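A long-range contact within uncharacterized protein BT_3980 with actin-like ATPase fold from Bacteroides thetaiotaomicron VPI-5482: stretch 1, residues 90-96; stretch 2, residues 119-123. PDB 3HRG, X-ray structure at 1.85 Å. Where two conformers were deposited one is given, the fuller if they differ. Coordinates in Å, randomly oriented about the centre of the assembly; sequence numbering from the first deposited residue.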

# COMPACT_ATOMS: atom_id res chain seq x y z
N GLN A 90 -20.54 10.75 -3.90
CA GLN A 90 -19.57 11.35 -4.82
C GLN A 90 -18.30 10.50 -5.09
O GLN A 90 -17.50 10.86 -5.96
N ALA A 91 -18.10 9.39 -4.35
CA ALA A 91 -16.88 8.55 -4.47
C ALA A 91 -16.49 8.12 -5.88
O ALA A 91 -15.34 8.36 -6.27
N GLU A 92 -17.40 7.52 -6.65
CA GLU A 92 -17.09 7.08 -8.02
C GLU A 92 -16.80 8.28 -8.95
O GLU A 92 -15.88 8.22 -9.80
N LEU A 93 -17.60 9.34 -8.82
CA LEU A 93 -17.40 10.56 -9.63
C LEU A 93 -16.00 11.14 -9.39
O LEU A 93 -15.30 11.49 -10.34
N LEU A 94 -15.62 11.25 -8.12
CA LEU A 94 -14.31 11.74 -7.71
C LEU A 94 -13.20 10.89 -8.29
O LEU A 94 -12.20 11.38 -8.83
N PHE A 95 -13.36 9.57 -8.15
CA PHE A 95 -12.37 8.64 -8.64
C PHE A 95 -12.14 8.76 -10.15
O PHE A 95 -10.98 8.84 -10.61
N TYR A 96 -13.23 8.77 -10.91
CA TYR A 96 -13.14 8.88 -12.39
C TYR A 96 -12.79 10.28 -12.95
O TYR A 96 -12.58 10.40 -14.16
N ILE A 119 -9.50 7.17 1.43
CA ILE A 119 -8.81 6.67 0.27
C ILE A 119 -9.86 5.92 -0.56
O ILE A 119 -10.47 4.97 -0.06
N ILE A 120 -10.10 6.41 -1.79
CA ILE A 120 -11.01 5.83 -2.76
C ILE A 120 -10.11 5.04 -3.70
O ILE A 120 -9.10 5.56 -4.14
N PHE A 121 -10.44 3.76 -3.95
CA PHE A 121 -9.54 2.88 -4.71
C PHE A 121 -10.29 1.89 -5.61
O PHE A 121 -11.41 1.47 -5.33
N GLY A 122 -9.65 1.51 -6.69
CA GLY A 122 -10.24 0.59 -7.63
C GLY A 122 -9.73 -0.82 -7.41
O GLY A 122 -8.61 -1.02 -6.94
N ILE A 123 -10.56 -1.78 -7.74
CA ILE A 123 -10.17 -3.18 -7.69
C ILE A 123 -10.78 -3.86 -8.91
O ILE A 123 -11.93 -3.57 -9.31

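The helix of stretch 1 lies across the strand of stretch 2 at 77°, with the axes 8.8 Å apart at closest approach. The contact is small: 241 Å² is buried, counting both sides. The side-chain contacts are apolar. No hydrogen bond passes between the stretches.

I120 is the main bump. Its CA-to-CB bond points toward the helix, and its chi1 is m and chi2 t. It fits into a hollow lined by A91, L94 and F95, residues within about one turn of the helix. The extended chi2 carries CD1 out to L94, where I120 CD1 lies 3.8 Å from L94 CD1. L94 also points toward the strand, with chi1 m and chi2 t. The small A91 side chain is set sideways, and A91 CB is 4.3 Å from I120 CD1. Both I120 CG2 and I120 CD1 lie 3.8 Å from A91 O; I120 CG2 is also 4.0 Å from F95 CB. A91 O accepts the helix hydrogen bond from F95 N at 3.0 Å; its contact with the methyl groups is packing.

F95 is the second bump, entering from the helix side. It points toward the strand with chi1 t and chi2 81°, and its ring runs along the strand backbone past I120. F95 CD1 is 4.0 Å from I120 O, which lies at the ring edge. Farther along, F95 CE1 is 3.9 Å from F121 CA, and F95 CZ is 3.7 Å from G122 N. G122 leaves the hollow for the ring tip. A CB there would point toward the helix and sit only 3.2 Å from F95 CZ, a tight fit. F121 turns its own side chain away, with chi1 p, and meets the ring through its backbone.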

# COMPACT_ATOMS: atom_id res chain seq x y z
CB GLN A 90 -19.09 12.73 -4.29
CG GLN A 90 -20.12 13.88 -4.35
CD GLN A 90 -19.58 15.19 -3.73
OE1 GLN A 90 -18.74 15.18 -2.83
NE2 GLN A 90 -20.09 16.32 -4.21
CB ALA A 91 -16.94 7.31 -3.51
CB GLU A 92 -18.24 6.25 -8.62
CG GLU A 92 -17.80 5.42 -9.82
CD GLU A 92 -18.90 5.10 -10.82
OE1 GLU A 92 -20.08 5.49 -10.61
OE2 GLU A 92 -18.58 4.45 -11.84
CB LEU A 93 -18.44 11.63 -9.34
CG LEU A 93 -19.90 11.38 -9.77
CD1 LEU A 93 -20.79 12.53 -9.34
CD2 LEU A 93 -19.99 11.21 -11.27
CB LEU A 94 -14.20 11.72 -6.19
CG LEU A 94 -14.96 12.78 -5.37
CD1 LEU A 94 -15.10 12.39 -3.89
CD2 LEU A 94 -14.27 14.11 -5.52
CB PHE A 95 -12.78 7.22 -8.25
CG PHE A 95 -11.75 6.17 -8.58
CD1 PHE A 95 -10.66 5.96 -7.75
CD2 PHE A 95 -11.86 5.40 -9.73
CE1 PHE A 95 -9.73 4.97 -8.04
CE2 PHE A 95 -10.93 4.44 -10.03
CZ PHE A 95 -9.85 4.22 -9.16
CB TYR A 96 -14.30 8.15 -13.10
CG TYR A 96 -14.18 6.64 -12.87
CD1 TYR A 96 -13.05 5.92 -13.32
CD2 TYR A 96 -15.16 5.94 -12.20
CE1 TYR A 96 -12.92 4.56 -13.10
CE2 TYR A 96 -15.04 4.55 -11.98
CZ TYR A 96 -13.91 3.87 -12.43
OH TYR A 96 -13.75 2.50 -12.23
CB ILE A 119 -7.68 5.69 0.64
CG1 ILE A 119 -6.60 6.39 1.49
CG2 ILE A 119 -7.05 5.06 -0.66
CD1 ILE A 119 -5.82 7.45 0.75
CB ILE A 120 -11.81 6.89 -3.53
CG1 ILE A 120 -12.51 7.88 -2.58
CG2 ILE A 120 -12.81 6.20 -4.42
CD1 ILE A 120 -13.10 9.16 -3.30
CB PHE A 121 -8.58 2.14 -3.75
CG PHE A 121 -9.23 1.13 -2.84
CD1 PHE A 121 -9.83 1.52 -1.64
CD2 PHE A 121 -9.24 -0.23 -3.16
CE1 PHE A 121 -10.43 0.58 -0.79
CE2 PHE A 121 -9.84 -1.16 -2.31
CZ PHE A 121 -10.42 -0.75 -1.12
CB ILE A 123 -10.60 -3.87 -6.37
CG1 ILE A 123 -10.07 -5.31 -6.28
CG2 ILE A 123 -12.14 -3.87 -6.24
CD1 ILE A 123 -10.45 -6.00 -4.96